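Local atomic coordinates of alanine racemase 1 (Caldanaerobacter subterraneus subsp. tengcongensis MB4, PDB entry 4Y2W), a protein that belongs to the alanine racemase family, whose chains pair a TIM-barrel N-terminal domain with a mostly beta C-terminal domain and assemble here as a dimer. Residues Lys258-Ala262 and Thr274-Ile280; Leu302-Tyr307 and Gln341-Val346. The protein carries 1 engineered substitution. All blocks are in the same frame, centred on the assembly; numbering follows the deposited sequence.

Contact 1. Residues Lys258-Ala262 and Thr274-Ile280; sequences KDVPA and TKRKSVI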
ATOM      1  N   LYS A 258     -14.981 -22.240  12.566  1.00 36.86           N
ATOM      2  CA  LYS A 258     -14.810 -23.270  13.590  1.00 36.75           C
ATOM      3  C   LYS A 258     -15.578 -22.945  14.866  1.00 36.92           C
ATOM      4  O   LYS A 258     -15.746 -21.780  15.231  1.00 36.39           O
ATOM      5  CB  LYS A 258     -13.330 -23.518  13.916  1.00 36.90           C
ATOM      6  CG  LYS A 258     -12.485 -22.274  14.145  1.00 36.80           C
ATOM      7  CD  LYS A 258     -11.250 -22.578  14.991  1.00 36.08           C
ATOM      8  CE  LYS A 258     -10.007 -21.861  14.492  1.00 36.17           C
ATOM      9  NZ  LYS A 258     -10.242 -20.430  14.163  1.00 36.72           N
ATOM     10  N   ASP A 259     -16.052 -24.003  15.518  1.00 37.38           N
ATOM     11  CA  ASP A 259     -16.677 -23.922  16.829  1.00 37.20           C
ATOM     12  C   ASP A 259     -15.614 -24.221  17.871  1.00 37.49           C
ATOM     13  O   ASP A 259     -14.936 -25.243  17.781  1.00 37.78           O
ATOM     14  CB  ASP A 259     -17.793 -24.955  16.946  1.00 37.48           C
ATOM     15  CG  ASP A 259     -19.003 -24.609  16.102  1.00 37.91           C
ATOM     16  OD1 ASP A 259     -19.864 -23.848  16.587  1.00 39.68           O
ATOM     17  OD2 ASP A 259     -19.098 -25.098  14.958  1.00 37.72           O
ATOM     18  N   VAL A 260     -15.463 -23.336  18.855  1.00 37.51           N
ATOM     19  CA  VAL A 260     -14.466 -23.527  19.910  1.00 37.95           C
ATOM     20  C   VAL A 260     -15.085 -23.307  21.285  1.00 38.55           C
ATOM     21  O   VAL A 260     -16.078 -22.592  21.408  1.00 38.72           O
ATOM     22  CB  VAL A 260     -13.253 -22.581  19.740  1.00 37.83           C
ATOM     23  CG1 VAL A 260     -12.580 -22.811  18.398  1.00 37.53           C
ATOM     24  CG2 VAL A 260     -13.659 -21.119  19.896  1.00 38.16           C
ATOM     25  N   PRO A 261     -14.490 -23.911  22.328  1.00 39.30           N
ATOM     26  CA  PRO A 261     -14.971 -23.710  23.693  1.00 39.91           C
ATOM     27  C   PRO A 261     -14.486 -22.388  24.298  1.00 39.07           C
ATOM     28  O   PRO A 261     -13.843 -21.590  23.616  1.00 38.73           O
ATOM     29  CB  PRO A 261     -14.360 -24.896  24.444  1.00 40.01           C
ATOM     30  CG  PRO A 261     -13.063 -25.123  23.745  1.00 39.91           C
ATOM     31  CD  PRO A 261     -13.328 -24.822  22.292  1.00 39.72           C
ATOM     32  N   ALA A 262     -14.810 -22.163  25.569  1.00 38.73           N
ATOM     33  CA  ALA A 262     -14.265 -21.038  26.319  1.00 38.69           C
ATOM     34  C   ALA A 262     -12.814 -21.336  26.672  1.00 39.15           C
ATOM     35  O   ALA A 262     -12.395 -22.494  26.674  1.00 39.85           O
ATOM     36  CB  ALA A 262     -15.077 -20.795  27.578  1.00 38.90           C
ATOM     37  N   THR A 274     -11.329 -16.600  24.286  1.00 42.33           N
ATOM     38  CA  THR A 274     -12.781 -16.651  24.373  1.00 42.85           C
ATOM     39  C   THR A 274     -13.226 -16.750  25.830  1.00 44.43           C
ATOM     40  O   THR A 274     -12.595 -17.437  26.637  1.00 43.58           O
ATOM     41  CB  THR A 274     -13.352 -17.846  23.588  1.00 42.14           C
ATOM     42  OG1 THR A 274     -12.637 -19.042  23.930  1.00 41.25           O
ATOM     43  CG2 THR A 274     -13.239 -17.599  22.095  1.00 42.01           C
ATOM     44  N   LYS A 275     -14.307 -16.042  26.153  1.00 47.15           N
ATOM     45  CA  LYS A 275     -14.940 -16.108  27.473  1.00 48.03           C
ATOM     46  C   LYS A 275     -16.226 -16.943  27.420  1.00 47.37           C
ATOM     47  O   LYS A 275     -16.979 -16.990  28.393  1.00 48.53           O
ATOM     48  CB  LYS A 275     -15.249 -14.694  27.992  1.00 48.91           C
ATOM     49  CG  LYS A 275     -14.027 -13.893  28.426  1.00 50.20           C
ATOM     50  CD  LYS A 275     -13.408 -13.106  27.279  1.00 51.96           C
ATOM     51  CE  LYS A 275     -12.112 -12.421  27.702  1.00 52.81           C
ATOM     52  NZ  LYS A 275     -11.430 -11.725  26.572  1.00 52.44           N
ATOM     53  N   ARG A 276     -16.463 -17.607  26.290  1.00 46.42           N
ATOM     54  CA  ARG A 276     -17.684 -18.380  26.079  1.00 46.66           C
ATOM     55  C   ARG A 276     -17.530 -19.319  24.882  1.00 46.99           C
ATOM     56  O   ARG A 276     -16.550 -19.233  24.143  1.00 47.28           O
ATOM     57  CB  ARG A 276     -18.861 -17.432  25.826  1.00 46.17           C
ATOM     58  CG  ARG A 276     -18.601 -16.421  24.716  1.00 46.19           C
ATOM     59  CD  ARG A 276     -19.881 -15.809  24.167  1.00 45.73           C
ATOM     60  NE  ARG A 276     -19.595 -14.886  23.069  1.00 45.73           N
ATOM     61  CZ  ARG A 276     -20.515 -14.269  22.330  1.00 45.88           C
ATOM     62  NH1 ARG A 276     -20.134 -13.452  21.354  1.00 45.12           N
ATOM     63  NH2 ARG A 276     -21.813 -14.462  22.551  1.00 45.86           N
ATOM     64  N   LYS A 277     -18.500 -20.210  24.697  1.00 46.65           N
ATOM     65  CA  LYS A 277     -18.611 -20.966  23.457  1.00 47.34           C
ATOM     66  C   LYS A 277     -18.781 -19.983  22.308  1.00 46.88           C
ATOM     67  O   LYS A 277     -19.626 -19.087  22.377  1.00 48.90           O
ATOM     68  CB  LYS A 277     -19.804 -21.930  23.485  1.00 49.81           C
ATOM     69  CG  LYS A 277     -19.423 -23.400  23.404  1.00 52.26           C
ATOM     70  CD  LYS A 277     -20.454 -24.203  22.621  1.00 54.18           C
ATOM     71  CE  LYS A 277     -19.896 -25.548  22.180  1.00 56.40           C
ATOM     72  NZ  LYS A 277     -18.785 -25.425  21.191  1.00 57.75           N
ATOM     73  N   SER A 278     -17.982 -20.148  21.257  1.00 44.50           N
ATOM     74  CA  SER A 278     -17.940 -19.170  20.180  1.00 42.38           C
ATOM     75  C   SER A 278     -17.813 -19.819  18.815  1.00 40.66           C
ATOM     76  O   SER A 278     -17.313 -20.941  18.693  1.00 39.02           O
ATOM     77  CB  SER A 278     -16.762 -18.215  20.391  1.00 43.17           C
ATOM     78  OG  SER A 278     -16.778 -17.638  21.686  1.00 44.00           O
ATOM     79  N   VAL A 279     -18.283 -19.096  17.799  1.00 39.43           N
ATOM     80  CA  VAL A 279     -18.031 -19.421  16.399  1.00 39.38           C
ATOM     81  C   VAL A 279     -17.061 -18.383  15.838  1.00 38.61           C
ATOM     82  O   VAL A 279     -17.393 -17.202  15.746  1.00 38.23           O
ATOM     83  CB  VAL A 279     -19.328 -19.411  15.560  1.00 40.05           C
ATOM     84  CG1 VAL A 279     -19.040 -19.815  14.119  1.00 39.61           C
ATOM     85  CG2 VAL A 279     -20.366 -20.342  16.171  1.00 40.43           C
ATOM     86  N   ILE A 280     -15.863 -18.830  15.471  1.00 38.48           N
ATOM     87  CA  ILE A 280     -14.829 -17.952  14.923  1.00 37.60           C
ATOM     88  C   ILE A 280     -14.729 -18.130  13.415  1.00 37.18           C
ATOM     89  O   ILE A 280     -14.588 -19.250  12.921  1.00 38.50           O
ATOM     90  CB  ILE A 280     -13.447 -18.257  15.540  1.00 37.09           C
ATOM     91  CG1 ILE A 280     -13.523 -18.216  17.070  1.00 37.80           C
ATOM     92  CG2 ILE A 280     -12.391 -17.290  15.018  1.00 36.56           C
ATOM     93  CD1 ILE A 280     -14.108 -16.937  17.632  1.00 38.16           C
TER

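Contact 2. Residues Leu302-Tyr307 and Gln341-Val346; sequences LLKGKY and QNNETV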
ATOM      1  N   LEU A 302     -18.739  -5.493   9.160  1.00 41.95           N
ATOM      2  CA  LEU A 302     -20.136  -5.807   8.882  1.00 42.72           C
ATOM      3  C   LEU A 302     -20.269  -7.171   8.224  1.00 43.41           C
ATOM      4  O   LEU A 302     -19.542  -7.489   7.284  1.00 43.98           O
ATOM      5  CB  LEU A 302     -20.766  -4.738   7.990  1.00 42.68           C
ATOM      6  CG  LEU A 302     -21.001  -3.377   8.645  1.00 42.11           C
ATOM      7  CD1 LEU A 302     -21.425  -2.354   7.602  1.00 42.16           C
ATOM      8  CD2 LEU A 302     -22.042  -3.482   9.750  1.00 42.38           C
ATOM      9  N   LEU A 303     -21.205  -7.965   8.735  1.00 43.99           N
ATOM     10  CA  LEU A 303     -21.509  -9.288   8.205  1.00 43.81           C
ATOM     11  C   LEU A 303     -22.995  -9.525   8.402  1.00 45.15           C
ATOM     12  O   LEU A 303     -23.452  -9.656   9.540  1.00 46.66           O
ATOM     13  CB  LEU A 303     -20.700 -10.358   8.943  1.00 43.35           C
ATOM     14  CG  LEU A 303     -21.112 -11.823   8.744  1.00 43.06           C
ATOM     15  CD1 LEU A 303     -21.027 -12.226   7.279  1.00 42.55           C
ATOM     16  CD2 LEU A 303     -20.261 -12.744   9.608  1.00 42.99           C
ATOM     17  N   LYS A 304     -23.744  -9.562   7.301  1.00 45.63           N
ATOM     18  CA  LYS A 304     -25.203  -9.716   7.336  1.00 45.85           C
ATOM     19  C   LYS A 304     -25.887  -8.578   8.097  1.00 45.73           C
ATOM     20  O   LYS A 304     -26.910  -8.786   8.753  1.00 46.12           O
ATOM     21  CB  LYS A 304     -25.596 -11.066   7.952  1.00 46.10           C
ATOM     22  CG  LYS A 304     -25.036 -12.277   7.228  1.00 46.37           C
ATOM     23  CD  LYS A 304     -25.204 -13.531   8.068  1.00 46.96           C
ATOM     24  CE  LYS A 304     -25.249 -14.783   7.211  1.00 47.66           C
ATOM     25  NZ  LYS A 304     -26.613 -15.048   6.675  1.00 47.86           N
ATOM     26  N   GLY A 305     -25.317  -7.378   8.009  1.00 45.90           N
ATOM     27  CA  GLY A 305     -25.853  -6.211   8.710  1.00 46.46           C
ATOM     28  C   GLY A 305     -25.617  -6.197  10.212  1.00 46.89           C
ATOM     29  O   GLY A 305     -26.189  -5.364  10.918  1.00 48.28           O
ATOM     30  N   LYS A 306     -24.780  -7.109  10.702  1.00 47.26           N
ATOM     31  CA  LYS A 306     -24.426  -7.183  12.118  1.00 47.68           C
ATOM     32  C   LYS A 306     -22.957  -6.822  12.271  1.00 47.11           C
ATOM     33  O   LYS A 306     -22.147  -7.098  11.381  1.00 46.80           O
ATOM     34  CB  LYS A 306     -24.651  -8.595  12.670  1.00 48.39           C
ATOM     35  CG  LYS A 306     -26.063  -9.133  12.513  1.00 49.46           C
ATOM     36  CD  LYS A 306     -27.031  -8.491  13.489  1.00 50.25           C
ATOM     37  CE  LYS A 306     -28.436  -9.029  13.284  1.00 51.46           C
ATOM     38  NZ  LYS A 306     -29.386  -8.514  14.309  1.00 52.62           N
ATOM     39  N   TYR A 307     -22.616  -6.216  13.403  1.00 45.59           N
ATOM     40  CA  TYR A 307     -21.227  -5.900  13.710  1.00 45.47           C
ATOM     41  C   TYR A 307     -20.521  -7.117  14.302  1.00 44.79           C
ATOM     42  O   TYR A 307     -21.035  -7.758  15.221  1.00 45.13           O
ATOM     43  CB  TYR A 307     -21.148  -4.711  14.666  1.00 46.64           C
ATOM     44  CG  TYR A 307     -21.426  -3.397  13.978  1.00 47.87           C
ATOM     45  CD1 TYR A 307     -20.396  -2.674  13.384  1.00 48.17           C
ATOM     46  CD2 TYR A 307     -22.719  -2.887  13.900  1.00 47.93           C
ATOM     47  CE1 TYR A 307     -20.641  -1.475  12.743  1.00 48.40           C
ATOM     48  CE2 TYR A 307     -22.972  -1.688  13.258  1.00 48.73           C
ATOM     49  CZ  TYR A 307     -21.927  -0.986  12.683  1.00 49.25           C
ATOM     50  OH  TYR A 307     -22.161   0.208  12.043  1.00 51.73           O
ATOM     51  N   GLN A 341     -23.658  -2.100   4.253  1.00 46.04           N
ATOM     52  CA  GLN A 341     -24.232  -3.441   4.163  1.00 46.76           C
ATOM     53  C   GLN A 341     -25.515  -3.512   4.998  1.00 48.65           C
ATOM     54  O   GLN A 341     -25.452  -3.522   6.226  1.00 48.49           O
ATOM     55  CB  GLN A 341     -23.220  -4.490   4.648  1.00 46.20           C
ATOM     56  CG  GLN A 341     -23.528  -5.911   4.186  1.00 45.56           C
ATOM     57  CD  GLN A 341     -22.670  -6.964   4.867  1.00 44.39           C
ATOM     58  OE1 GLN A 341     -22.677  -7.094   6.092  1.00 43.64           O
ATOM     59  NE2 GLN A 341     -21.934  -7.733   4.072  1.00 44.41           N
ATOM     60  N   ASN A 342     -26.668  -3.536   4.329  1.00 51.90           N
ATOM     61  CA  ASN A 342     -27.981  -3.676   4.994  1.00 54.36           C
ATOM     62  C   ASN A 342     -28.267  -2.649   6.098  1.00 56.76           C
ATOM     63  O   ASN A 342     -28.188  -2.969   7.288  1.00 56.45           O
ATOM     64  CB  ASN A 342     -28.138  -5.084   5.584  1.00 54.13           C
ATOM     65  CG  ASN A 342     -27.940  -6.178   4.558  1.00 54.67           C
ATOM     66  OD1 ASN A 342     -28.121  -5.967   3.362  1.00 56.06           O
ATOM     67  ND2 ASN A 342     -27.571  -7.361   5.029  1.00 55.32           N
ATOM     68  N   ASN A 343     -28.613  -1.424   5.704  1.00 60.03           N
ATOM     69  CA  ASN A 343     -28.959  -0.362   6.662  1.00 61.57           C
ATOM     70  C   ASN A 343     -27.916  -0.220   7.770  1.00 58.85           C
ATOM     71  O   ASN A 343     -28.255  -0.087   8.946  1.00 58.19           O
ATOM     72  CB  ASN A 343     -30.340  -0.625   7.278  1.00 64.27           C
ATOM     73  CG  ASN A 343     -31.418  -0.834   6.229  1.00 67.75           C
ATOM     74  OD1 ASN A 343     -32.190  -1.793   6.299  1.00 69.35           O
ATOM     75  ND2 ASN A 343     -31.470   0.059   5.245  1.00 68.24           N
ATOM     76  N   GLU A 344     -26.646  -0.270   7.379  1.00 56.54           N
ATOM     77  CA  GLU A 344     -25.534  -0.235   8.323  1.00 53.96           C
ATOM     78  C   GLU A 344     -24.240   0.054   7.573  1.00 51.12           C
ATOM     79  O   GLU A 344     -24.017  -0.472   6.483  1.00 50.63           O
ATOM     80  CB  GLU A 344     -25.421  -1.567   9.068  1.00 54.10           C
ATOM     81  CG  GLU A 344     -24.902  -1.430  10.486  1.00 55.18           C
ATOM     82  CD  GLU A 344     -25.866  -0.678  11.387  1.00 55.42           C
ATOM     83  OE1 GLU A 344     -27.022  -1.130  11.534  1.00 54.75           O
ATOM     84  OE2 GLU A 344     -25.461   0.362  11.951  1.00 54.52           O
ATOM     85  N   THR A 345     -23.387   0.886   8.160  1.00 48.31           N
ATOM     86  CA  THR A 345     -22.208   1.375   7.463  1.00 46.13           C
ATOM     87  C   THR A 345     -21.003   1.478   8.388  1.00 44.08           C
ATOM     88  O   THR A 345     -21.085   2.068   9.463  1.00 43.46           O
ATOM     89  CB  THR A 345     -22.492   2.757   6.834  1.00 46.36           C
ATOM     90  OG1 THR A 345     -23.587   2.644   5.916  1.00 46.52           O
ATOM     91  CG2 THR A 345     -21.268   3.298   6.089  1.00 46.20           C
ATOM     92  N   VAL A 346     -19.892   0.882   7.961  1.00 42.99           N
ATOM     93  CA  VAL A 346     -18.585   1.166   8.551  1.00 43.19           C
ATOM     94  C   VAL A 346     -17.843   2.074   7.579  1.00 43.77           C
ATOM     95  O   VAL A 346     -17.056   1.614   6.749  1.00 44.20           O
ATOM     96  CB  VAL A 346     -17.757  -0.100   8.875  1.00 42.92           C
ATOM     97  CG1 VAL A 346     -18.193  -0.682  10.208  1.00 42.57           C
ATOM     98  CG2 VAL A 346     -17.849  -1.147   7.768  1.00 43.33           C
TER

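Contact 1. Residues Lys258-Ala262 and Thr274-Ile280
Strands 248-260 and 278-283 of the C-terminal beta domain pair antiparallel here at the domain's outer tip, the contact's centre about 40 Å from the chain centre. Lys258 and Ile280 form a hydrogen-bonded pair, with Lys258 N to Ile280 O and Ile280 N to Lys258 O both 3.0 Å; Val260 and Ser278 form the next (Val260 N to Ser278 O 3.0 Å, Ser278 N to Val260 O 3.1 Å). Asp259 and Val279, between them, are a non-hydrogen-bonded pair. Past the strands Thr274 takes over, its OG1 donating to Pro261 O at 2.8 Å, while Ser278 OG turns back to Arg276 O (2.9 Å). Lys258, Val260, Ser278 and Ile280 share one face of the sheet, where Val260 CG2 lies 4.1 Å from Ile280 CG1. That face meets the second subunit: Lys258 NZ hydrogen-bonds to Gly137 O of that subunit, and Val260 packs on Ile142 of that subunit. Beyond strand 278-283, the loop after strand 319-322 provides Asp325 for a salt bridge with Arg276.

Contact 2. Residues Leu302-Tyr307 and Gln341-Val346
Gln341 OE1 accepts a nearly straight hydrogen bond from Gly305 N (3.3 Å, 177° at the hydrogen), within the type I' turn Leu303-Lys306 that joins strands 300-303 and 306-311 of the C-terminal beta domain. The same oxygen faces the turn's backbone nitrogens, 2.9 Å from Lys304 N. The hairpin closes through Leu303 N to Lys306 O (2.9 Å) and Lys306 N to Leu303 O (3.1 Å); a single backbone bond, Gln341 N to Glu344 O (2.8 Å), spans the loop 341-344. Gly305 has positive phi, and a CB there would come within 3.1 Å of Asn342 CB, a tight fit that suits glycine. Tyr307 OH lies 3.3 Å from Glu344 OE2 and 3.4 Å from Thr345 O, close enough for a weak hydrogen bond to one of them. Apolar packing surrounds these: Leu302 CD1 is 3.8 Å from Val346 CG2, Tyr307 CE1 is 3.6 Å from Val346 CG1, and Leu302 CD2 touches Glu344 CG at 3.6 Å. Leu302 also packs on Val336. With one clear hydrogen bond and no beta ladder between them, the hairpin tip and segment 341-346 (loop, then short strand 345-346) are joined chiefly by side-chain fit around the docked carboxamide.

Overall arrangement
Both contacts belong to the C-terminal beta domain and reach the same mixed sheet, yet they do not touch: their centres are 22 Å apart and their nearest atoms about 8 Å. They follow in series along the chain, strand 300-303 coming next after strand 278-283, and strand 319-322 pairs with both 278-283 and 306-311. Each is partly buried. Contact 1 lies farther out, about 40 Å from the chain centre to its own centre against 25 Å for contact 2, and is a regular backbone ladder with one face toward the second subunit. Contact 2, untouched by that subunit, depends instead on side chains fitting a loop to a hairpin.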